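Local atomic coordinates of amidase, hydantoinase/carbamoylase family (Paraburkholderia phymatum, PDB entry 6C0D), a protein that probably hydrolyses N-carbamoyl-L-amino acids to free amino acids, as a homodimeric, zinc-binding amidase of the M20 peptidase family. Residues L84-H89 / R411-I416; L109-A114 / L404-A409; Q189-E194 / A340-H345; H367-I372 / A378-V383. All coordinates share one frame; numbering follows the deposited sequence.

All four contacts are buried, but they differ in chemistry. Contacts 1 and 2 share helix 399-419, whose Ala-413 and Ile-416 receive strand 83-88 and whose Cys-406 and Ala-409 receive helix 102-117; Ile-111 of contact 2 touches both Ile-86 and Ala-413 of contact 1. The strand of contact 1 runs on to the zinc ligand His-89. Contact 3 brings a second helix, 340-353, onto strand 189-198, the parallel neighbour of strand 83-88. Contact 4 lies nearest the chain centre, on strand 378-384, which pairs with strand 189-198 on its other edge. Across the first three, mostly aliphatic groups touch; contact 4 sets a methionine and a phenylalanine against a histidine close to the metal.

Contact 1 (L84-H89 / R411-I416); sequences LVIGSH and RAAARI. With ZN (zinc ion), chain B; SO4 (sulfate ion), chain D.
Leu-84 splits its two methyls between two residues of helix 399-419. CD2 rests on Ala-413 CB at 3.7 Å, while CD1 meets Ile-416 CG2 at 4.1 Å, the two side chains crossing at about a right angle. With CG anti to the backbone N (chi1 166°), the leucine fork is sent out to the helix. Backbone bonds from Val-85 to Ala-191 and Leu-193 place the strand beside strand 189-198 in the sheet. Ile-86, two residues on from Leu-84, faces the helix again and brings CD1 to within 4.2 Å of Ala-413 CB, so this one methyl is shared by both strand side chains. This is a helix laid on the central sheet of the M20 zinc-peptidase domain: strand 84-88 and helix 411-416 run nearly antiparallel, at 159°, with axes 10.0 Å apart. Past Gly-87 the chain leaves the helix behind. Ser-88 OG is hydrogen-bonded to Glu-194, and His-89 binds the zinc ion through NE2 at 2.1 Å. Two waters, Asp-100 and His-196 complete the metal's ligands. His-89 ND1 is hydrogen-bonded to the carbonyl of Asp-91, so metal and hydrogen bond together hold the ring's rotation.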
loop_
_atom_site.group_PDB
_atom_site.type_symbol
_atom_site.label_atom_id
_atom_site.label_comp_id
_atom_site.label_asym_id
_atom_site.label_seq_id
_atom_site.Cartn_x
_atom_site.Cartn_y
_atom_site.Cartn_z
ATOM N N LEU A 84 36.363 -29.536 15.568
ATOM C CA LEU A 84 35.839 -28.401 14.830
ATOM C C LEU A 84 34.567 -28.845 14.114
ATOM O O LEU A 84 34.582 -29.851 13.405
ATOM C CB LEU A 84 36.885 -27.918 13.819
ATOM C CG LEU A 84 36.397 -26.941 12.728
ATOM C CD1 LEU A 84 36.010 -25.631 13.379
ATOM C CD2 LEU A 84 37.543 -26.730 11.736
ATOM N N VAL A 85 33.479 -28.096 14.281
ATOM C CA VAL A 85 32.212 -28.375 13.600
ATOM C C VAL A 85 32.106 -27.439 12.400
ATOM O O VAL A 85 32.290 -26.225 12.544
ATOM C CB VAL A 85 31.014 -28.172 14.549
ATOM C CG1 VAL A 85 29.683 -28.519 13.847
ATOM C CG2 VAL A 85 31.176 -28.975 15.852
ATOM N N ILE A 86 31.841 -27.987 11.214
ATOM C CA ILE A 86 31.671 -27.170 10.012
ATOM C C ILE A 86 30.305 -27.486 9.434
ATOM O O ILE A 86 29.967 -28.660 9.247
ATOM C CB ILE A 86 32.761 -27.444 8.955
ATOM C CG1 ILE A 86 34.149 -27.430 9.601
ATOM C CG2 ILE A 86 32.632 -26.418 7.801
ATOM C CD1 ILE A 86 35.266 -27.841 8.644
ATOM N N GLY A 87 29.526 -26.459 9.128
ATOM C CA GLY A 87 28.243 -26.780 8.537
ATOM C C GLY A 87 27.464 -25.557 8.122
ATOM O O GLY A 87 27.988 -24.448 8.065
ATOM N N SER A 88 26.197 -25.798 7.806
ATOM C CA SER A 88 25.242 -24.757 7.456
ATOM C C SER A 88 23.875 -25.420 7.457
ATOM O O SER A 88 23.629 -26.283 8.306
ATOM C CB SER A 88 25.574 -24.122 6.100
ATOM O OG SER A 88 24.799 -22.956 5.895
ATOM N N HIS A 89 22.988 -25.048 6.526
ATOM C CA HIS A 89 21.669 -25.667 6.420
ATOM C C HIS A 89 21.456 -26.148 4.990
ATOM O O HIS A 89 22.056 -25.628 4.055
ATOM C CB HIS A 89 20.557 -24.676 6.803
ATOM C CG HIS A 89 20.537 -23.449 5.943
ATOM N ND1 HIS A 89 19.648 -23.279 4.901
ATOM C CD2 HIS A 89 21.326 -22.345 5.948
ATOM C CE1 HIS A 89 19.872 -22.112 4.318
ATOM N NE2 HIS A 89 20.886 -21.526 4.934
ATOM N N ARG A 411 42.058 -24.672 4.366
ATOM C CA ARG A 411 43.317 -24.234 4.960
ATOM C C ARG A 411 43.090 -23.655 6.352
ATOM O O ARG A 411 43.792 -24.019 7.305
ATOM C CB ARG A 411 44.014 -23.213 4.058
ATOM C CG ARG A 411 45.356 -22.723 4.604
ATOM C CD ARG A 411 46.000 -21.678 3.683
ATOM N NE ARG A 411 47.192 -21.066 4.279
ATOM C CZ ARG A 411 48.435 -21.413 3.958
ATOM N NH1 ARG A 411 48.636 -22.342 3.036
ATOM N NH2 ARG A 411 49.470 -20.814 4.529
ATOM N N ALA A 412 42.107 -22.771 6.496
ATOM C CA ALA A 412 41.785 -22.233 7.814
ATOM C C ALA A 412 41.372 -23.336 8.782
ATOM O O ALA A 412 41.739 -23.302 9.961
ATOM C CB ALA A 412 40.660 -21.206 7.688
ATOM N N ALA A 413 40.567 -24.290 8.316
ATOM C CA ALA A 413 40.126 -25.374 9.194
ATOM C C ALA A 413 41.315 -26.168 9.702
ATOM O O ALA A 413 41.347 -26.565 10.872
ATOM C CB ALA A 413 39.167 -26.313 8.466
ATOM N N ALA A 414 42.290 -26.426 8.830
ATOM C CA ALA A 414 43.499 -27.130 9.261
ATOM C C ALA A 414 44.204 -26.371 10.378
ATOM O O ALA A 414 44.683 -26.977 11.347
ATOM C CB ALA A 414 44.452 -27.324 8.075
ATOM N N ARG A 415 44.303 -25.040 10.237
ATOM C CA ARG A 415 45.003 -24.233 11.233
ATOM C C ARG A 415 44.193 -24.126 12.513
ATOM O O ARG A 415 44.754 -24.160 13.614
ATOM C CB ARG A 415 45.285 -22.834 10.679
ATOM C CG ARG A 415 46.227 -22.802 9.485
ATOM C CD ARG A 415 47.623 -23.260 9.871
ATOM N NE ARG A 415 48.143 -22.545 11.034
ATOM C CZ ARG A 415 48.571 -21.285 11.025
ATOM N NH1 ARG A 415 48.527 -20.567 9.907
ATOM N NH2 ARG A 415 49.030 -20.732 12.141
ATOM N N ILE A 416 42.878 -23.945 12.378
ATOM C CA ILE A 416 41.999 -23.855 13.545
ATOM C C ILE A 416 42.049 -25.144 14.339
ATOM O O ILE A 416 42.244 -25.143 15.563
ATOM C CB ILE A 416 40.557 -23.547 13.100
ATOM C CG1 ILE A 416 40.443 -22.106 12.596
ATOM C CG2 ILE A 416 39.569 -23.810 14.276
ATOM C CD1 ILE A 416 39.168 -21.859 11.747
HETATM ZN ZN ZN B . 21.537 -19.623 4.486
HETATM S S SO4 D . 50.124 -18.204 6.953
HETATM O O1 SO4 D . 50.223 -16.747 6.946
HETATM O O2 SO4 D . 49.888 -18.692 5.595
HETATM O O3 SO4 D . 51.369 -18.766 7.472
HETATM O O4 SO4 D . 49.015 -18.607 7.814
HETATM O O HOH W 1 20.011 -18.170 4.576
HETATM O O HOH W 2 22.139 -19.133 6.603
#

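Contact 2 (L109-A114 / L404-A409); sequences LEIARA and LGCEVA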
loop_
_atom_site.group_PDB
_atom_site.type_symbol
_atom_site.label_atom_id
_atom_site.label_comp_id
_atom_site.label_asym_id
_atom_site.label_seq_id
_atom_site.Cartn_x
_atom_site.Cartn_y
_atom_site.Cartn_z
ATOM N N LEU A 109 31.681 -31.207 4.438
ATOM C CA LEU A 109 31.958 -32.582 4.042
ATOM C C LEU A 109 33.309 -32.695 3.348
ATOM O O LEU A 109 34.116 -33.584 3.660
ATOM C CB LEU A 109 30.831 -33.079 3.124
ATOM C CG LEU A 109 30.850 -34.510 2.601
ATOM C CD1 LEU A 109 30.788 -35.489 3.768
ATOM C CD2 LEU A 109 29.651 -34.716 1.637
ATOM N N GLU A 110 33.574 -31.810 2.384
ATOM C CA GLU A 110 34.830 -31.922 1.650
ATOM C C GLU A 110 36.014 -31.631 2.555
ATOM O O GLU A 110 37.074 -32.256 2.430
ATOM C CB GLU A 110 34.846 -30.966 0.455
ATOM C CG GLU A 110 36.185 -30.965 -0.298
ATOM C CD GLU A 110 36.561 -32.325 -0.870
ATOM O OE1 GLU A 110 35.658 -33.167 -1.096
ATOM O OE2 GLU A 110 37.774 -32.563 -1.094
ATOM N N ILE A 111 35.859 -30.665 3.457
ATOM C CA ILE A 111 36.950 -30.337 4.372
ATOM C C ILE A 111 37.232 -31.507 5.296
ATOM O O ILE A 111 38.395 -31.846 5.536
ATOM C CB ILE A 111 36.625 -29.051 5.150
ATOM C CG1 ILE A 111 36.611 -27.864 4.167
ATOM C CG2 ILE A 111 37.665 -28.815 6.270
ATOM C CD1 ILE A 111 35.959 -26.609 4.746
ATOM N N ALA A 112 36.182 -32.173 5.791
ATOM C CA ALA A 112 36.403 -33.381 6.597
ATOM C C ALA A 112 37.154 -34.439 5.800
ATOM O O ALA A 112 38.111 -35.050 6.299
ATOM C CB ALA A 112 35.069 -33.929 7.091
ATOM N N ARG A 113 36.758 -34.638 4.532
ATOM C CA ARG A 113 37.446 -35.607 3.691
ATOM C C ARG A 113 38.900 -35.205 3.486
ATOM O O ARG A 113 39.816 -36.012 3.684
ATOM C CB ARG A 113 36.712 -35.750 2.347
ATOM C CG ARG A 113 35.382 -36.532 2.464
ATOM C CD ARG A 113 34.748 -36.804 1.083
ATOM N NE ARG A 113 34.407 -35.562 0.379
ATOM C CZ ARG A 113 33.221 -35.289 -0.165
ATOM N NH1 ARG A 113 32.233 -36.178 -0.114
ATOM N NH2 ARG A 113 33.035 -34.126 -0.788
ATOM N N ALA A 114 39.137 -33.950 3.101
ATOM C CA ALA A 114 40.493 -33.529 2.766
ATOM C C ALA A 114 41.413 -33.547 3.988
ATOM O O ALA A 114 42.579 -33.942 3.881
ATOM C CB ALA A 114 40.463 -32.136 2.130
ATOM N N LEU A 404 37.639 -21.892 -4.822
ATOM C CA LEU A 404 38.537 -21.070 -3.996
ATOM C C LEU A 404 38.011 -20.913 -2.569
ATOM O O LEU A 404 38.775 -21.013 -1.596
ATOM C CB LEU A 404 38.739 -19.693 -4.639
ATOM C CG LEU A 404 39.573 -18.707 -3.814
ATOM C CD1 LEU A 404 40.999 -19.250 -3.588
ATOM C CD2 LEU A 404 39.622 -17.308 -4.454
ATOM N N GLY A 405 36.707 -20.673 -2.418
ATOM C CA GLY A 405 36.134 -20.579 -1.079
ATOM C C GLY A 405 36.419 -21.819 -0.249
ATOM O O GLY A 405 36.734 -21.729 0.944
ATOM N N CYS A 406 36.325 -22.988 -0.872
ATOM C CA CYS A 406 36.558 -24.225 -0.133
ATOM C C CYS A 406 38.036 -24.398 0.177
ATOM O O CYS A 406 38.393 -24.895 1.248
ATOM C CB CYS A 406 36.035 -25.420 -0.921
ATOM S SG CYS A 406 35.859 -26.924 0.124
ATOM N N GLU A 407 38.915 -24.017 -0.760
ATOM C CA GLU A 407 40.352 -24.050 -0.476
ATOM C C GLU A 407 40.712 -23.173 0.723
ATOM O O GLU A 407 41.505 -23.573 1.591
ATOM C CB GLU A 407 41.136 -23.609 -1.726
ATOM C CG GLU A 407 41.080 -24.664 -2.830
ATOM C CD GLU A 407 41.708 -24.184 -4.135
ATOM O OE1 GLU A 407 41.721 -22.974 -4.364
ATOM O OE2 GLU A 407 42.173 -25.014 -4.932
ATOM N N VAL A 408 40.171 -21.954 0.768
ATOM C CA VAL A 408 40.431 -21.056 1.902
ATOM C C VAL A 408 39.876 -21.666 3.181
ATOM O O VAL A 408 40.555 -21.714 4.216
ATOM C CB VAL A 408 39.836 -19.658 1.640
ATOM C CG1 VAL A 408 39.912 -18.767 2.937
ATOM C CG2 VAL A 408 40.565 -18.979 0.455
ATOM N N ALA A 409 38.640 -22.167 3.123
ATOM C CA ALA A 409 38.032 -22.746 4.323
ATOM C C ALA A 409 38.803 -23.969 4.817
ATOM O O ALA A 409 38.983 -24.152 6.031
ATOM C CB ALA A 409 36.570 -23.113 4.054
#
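This is a buried helix-to-helix contact, aliphatic apart from one thiol, joining helix 102-117 to helix 399-419 beside strand 83-88. The axes of 109-114 and 404-409 pass 10.1 Å apart at a crossing angle of -52°, and Ile-111 and Cys-406 are the residues whose CA atoms come closest. Ile-111 does most of the work. Its CD1 reaches Ala-409 CB at 3.6 Å, and its CG1 lies 4.2 Å from Cys-406 SG; the other branch, CG2, turns to Ile-86 and Ala-413. With chi1 at -164°, the cysteine sulfur swings opposite the backbone N and reaches across to helix 109-114, where it also meets the aliphatic part of Glu-110, 4.1 Å from CG.

Beyond that CG the Glu-110 chain bends, and its carboxylate is firmly tied. NE and NH2 of Arg-113, one turn later, both converge on OE1: NH2 at 2.8 Å is almost in line with the C-O bond, whereas NE at 3.1 Å approaches from above the carboxylate plane. Leu-109 CG lies over one face of that guanidinium, toward its rim. OE2 has its own partners, Arg-20 in a salt bridge and the backbone N of Asp-17, while Arg-113 NH1 pairs with Asp-24; this network of charges binds helix 18-30 to the same corner. Helices packed on a central sheet, and here on each other, belong to the alpha/beta catalytic domain of M20 peptidases.

Contact 3 (Q189-E194 / A340-H345); sequences QRAYLE and AALQQH
Leu-342, in the first turn of helix 340-353, sets its fork against Ala-191 of strand 189-198. Here a helix is laid on the central sheet of the M20 catalytic domain; strand 189-198 runs between strands 83-88 and 378-384, parallel to both. The leucine N is hydrogen-bonded to the Asp-339 carboxylate just before the helix. Leu-342 CG, opposite the carbonyl carbon (chi1 -66°), aims the fork at the strand, so both methyls meet one alanine: CD1 and CD2 each stand 4.1 Å from Ala-191 CB. CD1 also lies 4.1 Å from the carbonyl oxygen of Tyr-192, which is engaged with the backbone N of Cys-379 in the next strand. Pro-377, Cys-379 and Ile-416 add to the surroundings of the leucine. Gln-343 turns its amide NE2 back to the carbonyl of Met-338, while His-345 faces helix 399-419, against Arg-415, Ile-416 and Ala-419. On the strand, the Tyr-192 side chain sets off away from the helix, with the backbone N of Glu-194 over one face of its ring, toward the rim. The hydroxyl OH donates to Glu-194 OE1 at 2.8 Å, arriving from well above the carboxylate plane, 64° out of it.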
loop_
_atom_site.group_PDB
_atom_site.type_symbol
_atom_site.label_atom_id
_atom_site.label_comp_id
_atom_site.label_asym_id
_atom_site.label_seq_id
_atom_site.Cartn_x
_atom_site.Cartn_y
_atom_site.Cartn_z
ATOM N N GLN A 189 33.473 -30.121 21.430
ATOM C CA GLN A 189 33.298 -29.273 20.245
ATOM C C GLN A 189 33.698 -27.845 20.593
ATOM O O GLN A 189 32.989 -27.152 21.330
ATOM C CB GLN A 189 31.851 -29.370 19.763
ATOM C CG GLN A 189 31.566 -30.777 19.208
ATOM C CD GLN A 189 30.102 -31.160 19.206
ATOM O OE1 GLN A 189 29.377 -30.858 20.146
ATOM N NE2 GLN A 189 29.661 -31.839 18.140
ATOM N N ARG A 190 34.843 -27.402 20.071
ATOM C CA ARG A 190 35.421 -26.161 20.561
ATOM C C ARG A 190 35.370 -25.014 19.563
ATOM O O ARG A 190 35.735 -23.890 19.934
ATOM C CB ARG A 190 36.876 -26.377 20.991
ATOM C CG ARG A 190 37.041 -27.311 22.194
ATOM C CD ARG A 190 36.220 -26.859 23.393
ATOM N NE ARG A 190 36.435 -25.458 23.748
ATOM C CZ ARG A 190 35.455 -24.581 23.944
ATOM N NH1 ARG A 190 34.191 -24.963 23.829
ATOM N NH2 ARG A 190 35.735 -23.326 24.266
ATOM N N ALA A 191 34.900 -25.251 18.344
ATOM C CA ALA A 191 34.835 -24.181 17.350
ATOM C C ALA A 191 33.837 -24.573 16.278
ATOM O O ALA A 191 33.627 -25.759 16.024
ATOM C CB ALA A 191 36.201 -23.920 16.712
ATOM N N TYR A 192 33.226 -23.559 15.653
ATOM C CA TYR A 192 32.247 -23.761 14.585
ATOM C C TYR A 192 32.597 -22.849 13.413
ATOM O O TYR A 192 32.853 -21.658 13.617
ATOM C CB TYR A 192 30.822 -23.460 15.092
ATOM C CG TYR A 192 29.752 -23.484 14.014
ATOM C CD1 TYR A 192 29.123 -22.314 13.600
ATOM C CD2 TYR A 192 29.372 -24.680 13.419
ATOM C CE1 TYR A 192 28.131 -22.341 12.605
ATOM C CE2 TYR A 192 28.410 -24.721 12.420
ATOM C CZ TYR A 192 27.785 -23.541 12.029
ATOM O OH TYR A 192 26.806 -23.592 11.068
ATOM N N LEU A 193 32.620 -23.399 12.194
ATOM C CA LEU A 193 32.860 -22.611 10.981
ATOM C C LEU A 193 31.672 -22.781 10.038
ATOM O O LEU A 193 31.318 -23.914 9.695
ATOM C CB LEU A 193 34.153 -23.083 10.299
ATOM C CG LEU A 193 34.387 -22.700 8.820
ATOM C CD1 LEU A 193 34.412 -21.188 8.608
ATOM C CD2 LEU A 193 35.671 -23.363 8.303
ATOM N N GLU A 194 31.054 -21.671 9.620
ATOM C CA GLU A 194 29.962 -21.727 8.639
ATOM C C GLU A 194 30.329 -20.964 7.372
ATOM O O GLU A 194 30.216 -19.725 7.333
ATOM C CB GLU A 194 28.652 -21.171 9.221
ATOM C CG GLU A 194 27.508 -21.289 8.183
ATOM C CD GLU A 194 26.118 -21.177 8.785
ATOM O OE1 GLU A 194 25.992 -21.071 10.026
ATOM O OE2 GLU A 194 25.145 -21.207 7.995
ATOM N N ALA A 340 37.181 -13.675 17.533
ATOM C CA ALA A 340 38.282 -12.903 16.938
ATOM C C ALA A 340 39.449 -13.789 16.493
ATOM O O ALA A 340 40.051 -13.555 15.432
ATOM C CB ALA A 340 38.774 -11.852 17.930
ATOM N N ALA A 341 39.816 -14.795 17.290
ATOM C CA ALA A 341 40.924 -15.654 16.863
ATOM C C ALA A 341 40.539 -16.505 15.646
ATOM O O ALA A 341 41.359 -16.697 14.738
ATOM C CB ALA A 341 41.405 -16.529 18.049
ATOM N N LEU A 342 39.299 -17.010 15.591
ATOM C CA LEU A 342 38.866 -17.751 14.402
ATOM C C LEU A 342 38.879 -16.860 13.167
ATOM O O LEU A 342 39.324 -17.278 12.092
ATOM C CB LEU A 342 37.465 -18.340 14.609
ATOM C CG LEU A 342 37.331 -19.439 15.705
ATOM C CD1 LEU A 342 35.919 -19.975 15.699
ATOM C CD2 LEU A 342 38.326 -20.598 15.521
ATOM N N GLN A 343 38.369 -15.629 13.298
ATOM C CA GLN A 343 38.436 -14.688 12.175
ATOM C C GLN A 343 39.856 -14.539 11.685
ATOM O O GLN A 343 40.111 -14.455 10.476
ATOM C CB GLN A 343 37.944 -13.312 12.589
ATOM C CG GLN A 343 36.471 -13.109 12.628
ATOM C CD GLN A 343 36.199 -11.657 12.954
ATOM O OE1 GLN A 343 36.610 -10.759 12.203
ATOM N NE2 GLN A 343 35.570 -11.414 14.100
ATOM N N GLN A 344 40.804 -14.488 12.616
ATOM C CA GLN A 344 42.173 -14.257 12.190
ATOM C C GLN A 344 42.742 -15.483 11.471
ATOM O O GLN A 344 43.491 -15.333 10.501
ATOM C CB GLN A 344 43.023 -13.834 13.385
ATOM C CG GLN A 344 44.438 -13.437 13.040
ATOM C CD GLN A 344 44.521 -12.045 12.419
ATOM O OE1 GLN A 344 43.521 -11.484 11.957
ATOM N NE2 GLN A 344 45.720 -11.486 12.408
ATOM N N HIS A 345 42.376 -16.704 11.895
ATOM C CA HIS A 345 42.727 -17.876 11.083
ATOM C C HIS A 345 42.122 -17.793 9.686
ATOM O O HIS A 345 42.786 -18.134 8.697
ATOM C CB HIS A 345 42.269 -19.174 11.757
ATOM C CG HIS A 345 43.093 -19.544 12.951
ATOM N ND1 HIS A 345 44.398 -19.989 12.853
ATOM C CD2 HIS A 345 42.781 -19.565 14.269
ATOM C CE1 HIS A 345 44.857 -20.258 14.065
ATOM N NE2 HIS A 345 43.898 -20.006 14.942
#

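Contact 4 (H367-I372 / A378-V383); sequences HDAQVI and ACMLFV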
loop_
_atom_site.group_PDB
_atom_site.type_symbol
_atom_site.label_atom_id
_atom_site.label_comp_id
_atom_site.label_asym_id
_atom_site.label_seq_id
_atom_site.Cartn_x
_atom_site.Cartn_y
_atom_site.Cartn_z
ATOM N N HIS A 367 21.960 -16.161 10.350
ATOM C CA HIS A 367 22.484 -17.492 10.044
ATOM C C HIS A 367 22.486 -18.321 11.318
ATOM O O HIS A 367 22.446 -17.778 12.420
ATOM C CB HIS A 367 23.923 -17.458 9.506
ATOM C CG HIS A 367 24.093 -16.600 8.294
ATOM N ND1 HIS A 367 23.645 -16.988 7.050
ATOM C CD2 HIS A 367 24.643 -15.371 8.134
ATOM C CE1 HIS A 367 23.908 -16.032 6.174
ATOM N NE2 HIS A 367 24.521 -15.045 6.803
ATOM N N ASP A 368 22.552 -19.645 11.154
ATOM C CA ASP A 368 22.724 -20.528 12.309
ATOM C C ASP A 368 23.916 -20.115 13.170
ATOM O O ASP A 368 23.893 -20.306 14.391
ATOM C CB ASP A 368 22.909 -21.974 11.850
ATOM C CG ASP A 368 21.626 -22.569 11.302
ATOM O OD1 ASP A 368 20.627 -22.586 12.039
ATOM O OD2 ASP A 368 21.624 -22.995 10.126
ATOM N N ALA A 369 24.958 -19.549 12.560
ATOM C CA ALA A 369 26.140 -19.153 13.324
ATOM C C ALA A 369 25.803 -18.148 14.420
ATOM O O ALA A 369 26.507 -18.079 15.433
ATOM C CB ALA A 369 27.199 -18.558 12.392
ATOM N N GLN A 370 24.754 -17.340 14.236
ATOM C CA GLN A 370 24.429 -16.382 15.286
ATOM C C GLN A 370 23.920 -17.088 16.540
ATOM O O GLN A 370 24.072 -16.561 17.652
ATOM C CB GLN A 370 23.398 -15.364 14.787
ATOM C CG GLN A 370 21.983 -15.833 14.835
ATOM C CD GLN A 370 21.066 -14.899 14.082
ATOM O OE1 GLN A 370 21.493 -14.256 13.131
ATOM N NE2 GLN A 370 19.804 -14.821 14.502
ATOM N N VAL A 371 23.292 -18.253 16.378
ATOM C CA VAL A 371 22.847 -19.046 17.523
ATOM C C VAL A 371 24.032 -19.767 18.163
ATOM O O VAL A 371 24.196 -19.774 19.391
ATOM C CB VAL A 371 21.758 -20.041 17.076
ATOM C CG1 VAL A 371 21.443 -21.072 18.179
ATOM C CG2 VAL A 371 20.486 -19.290 16.649
ATOM N N ILE A 372 24.857 -20.402 17.338
ATOM C CA ILE A 372 25.941 -21.232 17.864
ATOM C C ILE A 372 27.007 -20.368 18.536
ATOM O O ILE A 372 27.578 -20.755 19.564
ATOM C CB ILE A 372 26.506 -22.106 16.732
ATOM C CG1 ILE A 372 25.458 -23.167 16.366
ATOM C CG2 ILE A 372 27.850 -22.775 17.144
ATOM C CD1 ILE A 372 25.622 -23.720 14.983
ATOM N N ALA A 378 32.617 -19.180 17.130
ATOM C CA ALA A 378 32.073 -19.389 15.790
ATOM C C ALA A 378 32.667 -18.383 14.808
ATOM O O ALA A 378 33.099 -17.292 15.192
ATOM C CB ALA A 378 30.543 -19.246 15.793
ATOM N N CYS A 379 32.669 -18.753 13.523
ATOM C CA CYS A 379 33.111 -17.825 12.488
ATOM C C CYS A 379 32.393 -18.152 11.185
ATOM O O CYS A 379 31.811 -19.231 11.023
ATOM C CB CYS A 379 34.638 -17.874 12.309
ATOM S SG CYS A 379 35.217 -19.471 11.703
ATOM N N MET A 380 32.376 -17.175 10.277
ATOM C CA MET A 380 31.794 -17.378 8.953
ATOM C C MET A 380 32.748 -16.908 7.865
ATOM O O MET A 380 33.504 -15.952 8.046
ATOM C CB MET A 380 30.459 -16.619 8.788
ATOM C CG MET A 380 29.371 -17.134 9.717
ATOM S SD MET A 380 27.745 -16.463 9.229
ATOM C CE MET A 380 27.361 -17.471 7.785
ATOM N N LEU A 381 32.655 -17.566 6.708
ATOM C CA LEU A 381 33.433 -17.203 5.531
ATOM C C LEU A 381 32.462 -17.035 4.376
ATOM O O LEU A 381 31.660 -17.940 4.125
ATOM C CB LEU A 381 34.459 -18.298 5.196
ATOM C CG LEU A 381 35.447 -17.933 4.084
ATOM C CD1 LEU A 381 36.482 -16.974 4.680
ATOM C CD2 LEU A 381 36.120 -19.182 3.524
ATOM N N PHE A 382 32.539 -15.898 3.666
ATOM C CA PHE A 382 31.634 -15.607 2.554
ATOM C C PHE A 382 32.334 -15.769 1.199
ATOM O O PHE A 382 33.522 -15.459 1.064
ATOM C CB PHE A 382 31.102 -14.171 2.635
ATOM C CG PHE A 382 29.944 -13.977 3.593
ATOM C CD1 PHE A 382 29.362 -15.058 4.244
ATOM C CD2 PHE A 382 29.460 -12.704 3.851
ATOM C CE1 PHE A 382 28.295 -14.865 5.117
ATOM C CE2 PHE A 382 28.374 -12.502 4.711
ATOM C CZ PHE A 382 27.796 -13.591 5.334
ATOM N N VAL A 383 31.576 -16.262 0.218
ATOM C CA VAL A 383 31.962 -16.192 -1.191
ATOM C C VAL A 383 30.891 -15.396 -1.917
ATOM O O VAL A 383 29.724 -15.375 -1.497
ATOM C CB VAL A 383 32.138 -17.577 -1.835
ATOM C CG1 VAL A 383 33.292 -18.324 -1.178
ATOM C CG2 VAL A 383 30.842 -18.376 -1.791
#
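After the short helix at 368-372 the chain comes back five residues later as strand 378-383, with Ala-369 and Ala-378 the closest pair at 6.4 Å between CA atoms. The strand belongs to the central sheet of the M20 catalytic domain, where it runs parallel to strand 189-198, and the short helix lies over it. No hydrogen bond crosses between the two segments. Within the helical segment, Asp-368 O accepts from both Val-371 N and Ile-372 N, and Gln-370 N bonds back to His-367 O. His-367 N donates a weak hydrogen bond to Gln-370 OE1. Asp-368 OD1 is hydrogen-bonded to Ser-144 of helix 142-148.

Ala-369 CB sits on Met-380 CG at 3.7 Å. From there the methionine chain folds at chi3 (76°) and lays its CE methyl over one face of the His-367 imidazole, 3.5 Å from the ring centroid and 19° off the normal, a CH-pi contact. Met-380 SD approaches the same ring obliquely, 3.5 Å from His-367 CD2. The histidine is thus backed by a methionine close to the metal: its nearest side-chain atom is about 4 Å from the zinc ion and its ring meets that of His-196, a zinc ligand, while NE2 makes a weak hydrogen bond to Ser-363. Phe-382 comes at the histidine from the opposite direction. The two ring planes stand at 68°, and His-367 NE2 comes up to the rim of the phenyl ring, almost level with it, 3.9 Å from Phe-382 CZ.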